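Local coordinates for protein putative rRNA methyltransferase (Sorangium cellulosum, PDB 4RWZ) that probably transfers a methyl group to an adenine of 16S ribosomal RNA in the small ribosomal subunit, conferring aminoglycoside resistance, at residues A[18-23]-A[48-53]; A[112-117]-A[169-174]. One frame throughout, in Å; residues are numbered along the deposited sequence.

Interaction 1: residues A[18-23]-A[48-53]; sequences EAKLAG and DTYCIG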
ATOM      1  N   GLU A  18      -6.693 -16.920   2.443  1.00 42.96           N
ATOM      2  CA  GLU A  18      -5.710 -17.816   3.061  1.00 45.97           C
ATOM      3  C   GLU A  18      -5.385 -19.030   2.197  1.00 45.59           C
ATOM      4  O   GLU A  18      -4.267 -19.546   2.224  1.00 49.73           O
ATOM      5  CB  GLU A  18      -6.156 -18.241   4.462  1.00 49.70           C
ATOM      6  CG  GLU A  18      -5.928 -17.160   5.496  1.00 57.21           C
ATOM      7  CD  GLU A  18      -6.545 -17.482   6.849  1.00 66.29           C
ATOM      8  OE1 GLU A  18      -7.214 -18.539   6.962  1.00 69.95           O
ATOM      9  OE2 GLU A  18      -6.358 -16.677   7.796  1.00 65.22           O
ATOM     10  N   ALA A  19      -6.359 -19.476   1.422  1.00 44.42           N
ATOM     11  CA  ALA A  19      -6.151 -20.583   0.506  1.00 45.23           C
ATOM     12  C   ALA A  19      -5.128 -20.203  -0.560  1.00 47.55           C
ATOM     13  O   ALA A  19      -4.321 -21.036  -0.970  1.00 50.73           O
ATOM     14  CB  ALA A  19      -7.463 -20.982  -0.134  1.00 43.39           C
ATOM     15  N   LYS A  20      -5.180 -18.951  -1.017  1.00 45.53           N
ATOM     16  CA  LYS A  20      -4.247 -18.455  -2.032  1.00 45.79           C
ATOM     17  C   LYS A  20      -2.867 -18.150  -1.469  1.00 44.55           C
ATOM     18  O   LYS A  20      -1.870 -18.370  -2.141  1.00 46.84           O
ATOM     19  CB  LYS A  20      -4.796 -17.203  -2.723  1.00 45.91           C
ATOM     20  CG  LYS A  20      -6.091 -17.428  -3.479  1.00 48.92           C
ATOM     21  CD  LYS A  20      -5.893 -18.363  -4.654  1.00 53.17           C
ATOM     22  CE  LYS A  20      -7.201 -18.561  -5.393  1.00 57.16           C
ATOM     23  NZ  LYS A  20      -6.977 -18.664  -6.848  1.00 58.77           N
ATOM     24  N   LEU A  21      -2.824 -17.632  -0.246  1.00 38.58           N
ATOM     25  CA  LEU A  21      -1.581 -17.260   0.407  1.00 36.50           C
ATOM     26  C   LEU A  21      -0.708 -18.459   0.673  1.00 41.17           C
ATOM     27  O   LEU A  21       0.521 -18.370   0.593  1.00 42.92           O
ATOM     28  CB  LEU A  21      -1.874 -16.572   1.746  1.00 38.47           C
ATOM     29  CG  LEU A  21      -2.376 -15.134   1.612  1.00 36.50           C
ATOM     30  CD1 LEU A  21      -2.772 -14.520   2.952  1.00 36.75           C
ATOM     31  CD2 LEU A  21      -1.320 -14.278   0.944  1.00 34.01           C
ATOM     32  N   ALA A  22      -1.350 -19.573   1.007  1.00 46.20           N
ATOM     33  CA  ALA A  22      -0.641 -20.786   1.382  1.00 50.36           C
ATOM     34  C   ALA A  22       0.407 -21.109   0.336  1.00 49.57           C
ATOM     35  O   ALA A  22       0.114 -21.105  -0.864  1.00 48.58           O
ATOM     36  CB  ALA A  22      -1.616 -21.941   1.537  1.00 53.39           C
ATOM     37  N   GLY A  23       1.641 -21.333   0.779  1.00 49.43           N
ATOM     38  CA  GLY A  23       2.704 -21.681  -0.149  1.00 50.52           C
ATOM     39  C   GLY A  23       3.669 -20.542  -0.396  1.00 48.59           C
ATOM     40  O   GLY A  23       4.820 -20.766  -0.759  1.00 49.25           O
ATOM     41  N   ASP A  48       7.952 -15.992  -4.973  1.00 31.64           N
ATOM     42  CA  ASP A  48       7.738 -16.449  -3.602  0.59 36.02           C
ATOM     43  C   ASP A  48       6.890 -15.476  -2.786  1.00 31.95           C
ATOM     44  O   ASP A  48       6.595 -15.735  -1.618  1.00 28.01           O
ATOM     45  CB  ASP A  48       9.078 -16.727  -2.901  0.59 37.72           C
ATOM     46  CG  ASP A  48       9.818 -15.453  -2.462  0.59 39.55           C
ATOM     47  OD1 ASP A  48       9.512 -14.307  -2.905  0.59 30.81           O
ATOM     48  OD2 ASP A  48      10.762 -15.615  -1.660  0.59 42.71           O
ATOM     49  N   THR A  49       6.518 -14.356  -3.401  1.00 23.64           N
ATOM     50  CA  THR A  49       5.737 -13.332  -2.708  1.00 21.68           C
ATOM     51  C   THR A  49       4.338 -13.245  -3.291  1.00 27.43           C
ATOM     52  O   THR A  49       4.172 -13.185  -4.524  1.00 20.30           O
ATOM     53  CB  THR A  49       6.468 -11.965  -2.815  1.00 25.56           C
ATOM     54  OG1 THR A  49       7.831 -12.123  -2.340  1.00 23.66           O
ATOM     55  CG2 THR A  49       5.708 -10.808  -2.084  1.00 25.09           C
ATOM     56  N   TYR A  50       3.328 -13.252  -2.415  1.00 24.67           N
ATOM     57  CA  TYR A  50       1.968 -12.972  -2.846  1.00 23.29           C
ATOM     58  C   TYR A  50       1.802 -11.457  -2.867  1.00 20.36           C
ATOM     59  O   TYR A  50       1.935 -10.796  -1.846  1.00 21.75           O
ATOM     60  CB  TYR A  50       0.951 -13.650  -1.900  1.00 23.67           C
ATOM     61  CG  TYR A  50      -0.455 -13.746  -2.499  1.00 25.36           C
ATOM     62  CD1 TYR A  50      -0.764 -14.711  -3.457  1.00 24.54           C
ATOM     63  CD2 TYR A  50      -1.464 -12.859  -2.111  1.00 21.58           C
ATOM     64  CE1 TYR A  50      -2.015 -14.799  -4.000  1.00 26.02           C
ATOM     65  CE2 TYR A  50      -2.753 -12.941  -2.660  1.00 26.13           C
ATOM     66  CZ  TYR A  50      -3.016 -13.923  -3.614  1.00 26.53           C
ATOM     67  OH  TYR A  50      -4.280 -14.062  -4.192  1.00 25.47           O
ATOM     68  N   CYS A  51       1.489 -10.890  -4.032  1.00 18.21           N
ATOM     69  CA  CYS A  51       1.501  -9.422  -4.226  1.00 16.55           C
ATOM     70  C   CYS A  51       0.093  -8.920  -4.420  1.00 18.39           C
ATOM     71  O   CYS A  51      -0.597  -9.414  -5.302  1.00 17.96           O
ATOM     72  CB  CYS A  51       2.304  -9.065  -5.447  1.00 17.15           C
ATOM     73  SG  CYS A  51       4.041  -9.707  -5.344  1.00 20.65           S
ATOM     74  N   ILE A  52      -0.333  -7.976  -3.588  1.00 16.28           N
ATOM     75  CA  ILE A  52      -1.720  -7.522  -3.586  1.00 18.19           C
ATOM     76  C   ILE A  52      -1.743  -6.055  -3.892  1.00 20.34           C
ATOM     77  O   ILE A  52      -1.114  -5.277  -3.184  1.00 19.22           O
ATOM     78  CB  ILE A  52      -2.385  -7.765  -2.198  1.00 18.95           C
ATOM     79  CG1 ILE A  52      -2.269  -9.251  -1.826  1.00 24.80           C
ATOM     80  CG2 ILE A  52      -3.836  -7.277  -2.243  1.00 21.23           C
ATOM     81  CD1 ILE A  52      -2.901  -9.586  -0.400  1.00 23.28           C
ATOM     82  N   GLY A  53      -2.451  -5.642  -4.950  1.00 16.11           N
ATOM     83  CA  GLY A  53      -2.589  -4.213  -5.217  1.00 13.95           C
ATOM     84  C   GLY A  53      -3.989  -3.789  -4.770  1.00 18.22           C
ATOM     85  O   GLY A  53      -4.964  -4.529  -4.983  1.00 19.01           O
TER
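Leu21 and Tyr50 approach most closely in the backbone, with Leu21 CA 6.4 Å from Tyr50 CA, where the last turn of a helix passes the start of a strand. No hydrogen bond joins residues 18-23 to residues 48-53, and the contact is made by side chains. Tyr50 is its centre. Its CG lies anti to the backbone N (chi1 -163°), which carries the ring out from the strand toward the helix. Leu21 meets the ring with one branch. Leu21 CD2 lies 3.4 Å from Tyr50 CD2 and 3.6 Å from Tyr50 CG, so the methyl comes obliquely against the CB end of the ring. The two side chains cross at about a right angle. Lys20 takes the other end of the ring. Lys20 CB is 3.5 Å from Tyr50 OH, a contact of the aliphatic root of the side chain. The chain then bends at chi2 and leads the amine away from the strand. Leu21 and Lys20 thus share the length of the ring. Within its own strand, Ile52 CD1 reaches the edge of the Tyr50 ring in its plane. His24 adds an edge-to-face ring contact, and Trp12 touches both Lys20 and Tyr50. The site lies near one edge of the Rossmann-like methyltransferase sheet, next to its outermost strand 80-84. Strand 49-55 runs parallel between strands 26-31 and 80-84. Leu21 also touches Val27 of strand 26-31, and Tyr50 touches Leu81 of strand 80-84.

Interaction 2: residues A[112-117]-A[169-174]; sequences SALVLP and PAYRAA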
ATOM      1  N   SER A 112      -0.082  13.996   2.255  1.00 19.37           N
ATOM      2  CA  SER A 112      -0.172  14.820   3.468  1.00 20.84           C
ATOM      3  C   SER A 112      -0.309  13.998   4.738  1.00 21.31           C
ATOM      4  O   SER A 112       0.275  14.313   5.773  1.00 24.36           O
ATOM      5  CB  SER A 112      -1.370  15.771   3.404  1.00 27.20           C
ATOM      6  OG  SER A 112      -1.217  16.573   2.265  1.00 36.03           O
ATOM      7  N   ALA A 113      -1.119  12.958   4.668  1.00 22.26           N
ATOM      8  CA  ALA A 113      -1.340  12.106   5.824  1.00 22.20           C
ATOM      9  C   ALA A 113      -0.006  11.479   6.256  1.00 21.99           C
ATOM     10  O   ALA A 113       0.177  11.185   7.438  1.00 21.56           O
ATOM     11  CB  ALA A 113      -2.416  11.004   5.503  1.00 19.78           C
ATOM     12  N   LEU A 114       0.929  11.226   5.317  1.00 21.82           N
ATOM     13  CA  LEU A 114       2.202  10.574   5.714  1.00 19.29           C
ATOM     14  C   LEU A 114       3.241  11.568   6.220  1.00 25.45           C
ATOM     15  O   LEU A 114       4.186  11.208   6.997  1.00 22.52           O
ATOM     16  CB  LEU A 114       2.833   9.785   4.506  1.00 18.78           C
ATOM     17  CG  LEU A 114       1.941   8.631   4.007  1.00 20.37           C
ATOM     18  CD1 LEU A 114       2.485   8.168   2.594  1.00 23.54           C
ATOM     19  CD2 LEU A 114       2.009   7.464   4.955  1.00 23.24           C
ATOM     20  N   VAL A 115       3.102  12.834   5.807  1.00 20.80           N
ATOM     21  CA  VAL A 115       4.131  13.821   6.212  1.00 21.37           C
ATOM     22  C   VAL A 115       3.682  14.802   7.287  1.00 26.16           C
ATOM     23  O   VAL A 115       4.544  15.470   7.886  1.00 26.19           O
ATOM     24  CB  VAL A 115       4.752  14.593   5.025  1.00 25.25           C
ATOM     25  CG1 VAL A 115       5.352  13.589   4.002  1.00 22.66           C
ATOM     26  CG2 VAL A 115       3.736  15.487   4.348  1.00 31.53           C
ATOM     27  N   LEU A 116       2.368  14.950   7.509  1.00 24.40           N
ATOM     28  CA  LEU A 116       1.928  15.868   8.573  1.00 24.17           C
ATOM     29  C   LEU A 116       2.299  15.348   9.977  1.00 28.38           C
ATOM     30  O   LEU A 116       2.897  16.093  10.786  1.00 31.95           O
ATOM     31  CB  LEU A 116       0.436  16.244   8.444  1.00 28.66           C
ATOM     32  CG  LEU A 116       0.199  17.090   7.165  1.00 39.65           C
ATOM     33  CD1 LEU A 116      -1.276  17.428   6.930  1.00 36.26           C
ATOM     34  CD2 LEU A 116       1.082  18.339   7.165  1.00 38.01           C
ATOM     35  N   PRO A 117       1.950  14.099  10.318  1.00 30.34           N
ATOM     36  CA  PRO A 117       1.109  13.109   9.647  1.00 24.98           C
ATOM     37  C   PRO A 117      -0.262  13.111  10.269  1.00 21.30           C
ATOM     38  O   PRO A 117      -0.545  13.888  11.195  1.00 21.86           O
ATOM     39  CB  PRO A 117       1.823  11.789   9.959  1.00 21.81           C
ATOM     40  CG  PRO A 117       2.262  12.009  11.414  1.00 23.85           C
ATOM     41  CD  PRO A 117       2.630  13.509  11.497  1.00 27.24           C
ATOM     42  N   PRO A 169       7.885  10.781  16.455  1.00 29.53           N
ATOM     43  CA  PRO A 169       6.994  10.451  17.568  1.00 28.75           C
ATOM     44  C   PRO A 169       5.608  10.022  17.098  1.00 26.80           C
ATOM     45  O   PRO A 169       5.029   9.099  17.691  1.00 25.97           O
ATOM     46  CB  PRO A 169       6.888  11.778  18.342  1.00 30.42           C
ATOM     47  CG  PRO A 169       8.095  12.573  17.948  1.00 32.12           C
ATOM     48  CD  PRO A 169       8.333  12.189  16.507  1.00 31.01           C
ATOM     49  N   ALA A 170       5.112  10.657  16.038  1.00 26.19           N
ATOM     50  CA  ALA A 170       3.776  10.369  15.528  1.00 25.23           C
ATOM     51  C   ALA A 170       3.754   8.968  14.903  1.00 23.08           C
ATOM     52  O   ALA A 170       2.778   8.206  15.044  1.00 21.87           O
ATOM     53  CB  ALA A 170       3.387  11.391  14.512  1.00 24.49           C
ATOM     54  N   TYR A 171       4.793   8.620  14.162  1.00 23.36           N
ATOM     55  CA  TYR A 171       4.836   7.267  13.608  1.00 22.37           C
ATOM     56  C   TYR A 171       4.902   6.240  14.757  1.00 22.44           C
ATOM     57  O   TYR A 171       4.192   5.230  14.725  1.00 21.40           O
ATOM     58  CB  TYR A 171       6.029   7.096  12.625  1.00 23.00           C
ATOM     59  CG  TYR A 171       5.669   7.504  11.209  1.00 22.40           C
ATOM     60  CD1 TYR A 171       5.378   8.827  10.895  1.00 22.74           C
ATOM     61  CD2 TYR A 171       5.608   6.554  10.171  1.00 21.64           C
ATOM     62  CE1 TYR A 171       5.025   9.215   9.595  1.00 22.27           C
ATOM     63  CE2 TYR A 171       5.284   6.919   8.877  1.00 21.90           C
ATOM     64  CZ  TYR A 171       4.985   8.257   8.596  1.00 22.91           C
ATOM     65  OH  TYR A 171       4.636   8.620   7.306  1.00 23.93           O
ATOM     66  N   ARG A 172       5.721   6.522  15.784  1.00 23.82           N
ATOM     67  CA  ARG A 172       5.788   5.619  16.922  1.00 24.07           C
ATOM     68  C   ARG A 172       4.397   5.506  17.576  1.00 23.54           C
ATOM     69  O   ARG A 172       4.017   4.429  18.065  1.00 23.63           O
ATOM     70  CB  ARG A 172       6.805   6.113  17.986  1.00 25.85           C
ATOM     71  CG  ARG A 172       8.149   5.667  17.684  1.00 30.30           C
ATOM     72  CD  ARG A 172       9.093   5.920  18.910  1.00 38.29           C
ATOM     73  NE  ARG A 172      10.445   5.522  18.581  1.00 46.95           N
ATOM     74  CZ  ARG A 172      11.517   6.246  18.886  1.00 57.83           C
ATOM     75  NH1 ARG A 172      11.376   7.399  19.534  1.00 62.55           N
ATOM     76  NH2 ARG A 172      12.730   5.808  18.558  1.00 57.78           N
ATOM     77  N   ALA A 173       3.684   6.634  17.641  1.00 23.27           N
ATOM     78  CA  ALA A 173       2.360   6.647  18.267  1.00 23.00           C
ATOM     79  C   ALA A 173       1.374   5.794  17.458  1.00 21.68           C
ATOM     80  O   ALA A 173       0.260   5.558  17.930  1.00 21.30           O
ATOM     81  CB  ALA A 173       1.822   8.079  18.432  1.00 24.25           C
ATOM     82  N   ALA A 174       1.714   5.465  16.202  1.00 22.64           N
ATOM     83  CA  ALA A 174       0.874   4.558  15.375  1.00 21.44           C
ATOM     84  C   ALA A 174       1.421   3.137  15.254  1.00 21.08           C
ATOM     85  O   ALA A 174       0.914   2.354  14.455  1.00 23.25           O
ATOM     86  CB  ALA A 174       0.626   5.159  13.919  1.00 19.56           C
TER
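Tyr171 reaches Leu114 because its CG stands beside the backbone N and anti to the carbonyl carbon (chi1 -87°), which sends the ring across to helix 108-115. Its hydroxyl donates a hydrogen bond to the backbone O of Leu114, with Tyr171 OH 2.6 Å from Leu114 O. The donor lies in the carbonyl plane, on a lone pair, at a C=O...donor angle of 118°. The oxygen in turn lies at the edge of the ring, in its plane. The Leu114 side chain flanks the same hydroxyl. Leu114 CB is 3.5 Å from Tyr171 OH, and Leu114 CD2 is a little farther. Pro117 follows a cis peptide bond and meets Ala170 with its ring carbons. Pro117 CG presses on the Ala170 methyl, with Pro117 CG 3.4 Å from Ala170 CB, tighter than usual for two carbons. Pro117 CB lies more loosely at 4.1 Å from Tyr171 CE1. The contact joins two helices beside the seven-stranded Rossmann-like sheet, where Leu114 packs on Leu139 of strand 133-139 and Tyr171 on Phe176 and Ile178 of strand 176-183. Leu122 of helix 119-127 touches both Pro117 and Tyr171. The contact therefore combines one polar bond with close apolar packing. The buried hydroxyl has a backbone carbonyl as acceptor, and that bond should limit the swing of the Tyr171 side chain and tie helix 160-172 to helix 108-115.

How the interactions relate
From the N terminus, helix 14-21 comes first. The chain then runs through strand 26-31 and helix 37-45 before strand 49-55 returns, and interaction 1 closes this loop with 24 residues between its segments. Interaction 2 opens much later, at helix 108-115. It closes after helix 119-127, strand 133-139 and most of helix 160-172, a loop of 51 residues. The two contacts follow in series and neither nest nor cross. They lie on opposite sides of the chain's centre. The centres of interaction 1 and interaction 2 are about 29 Å apart. Interaction 1 ties an N-terminal helix to the central sheet, whereas interaction 2 joins two helices farther along the fold.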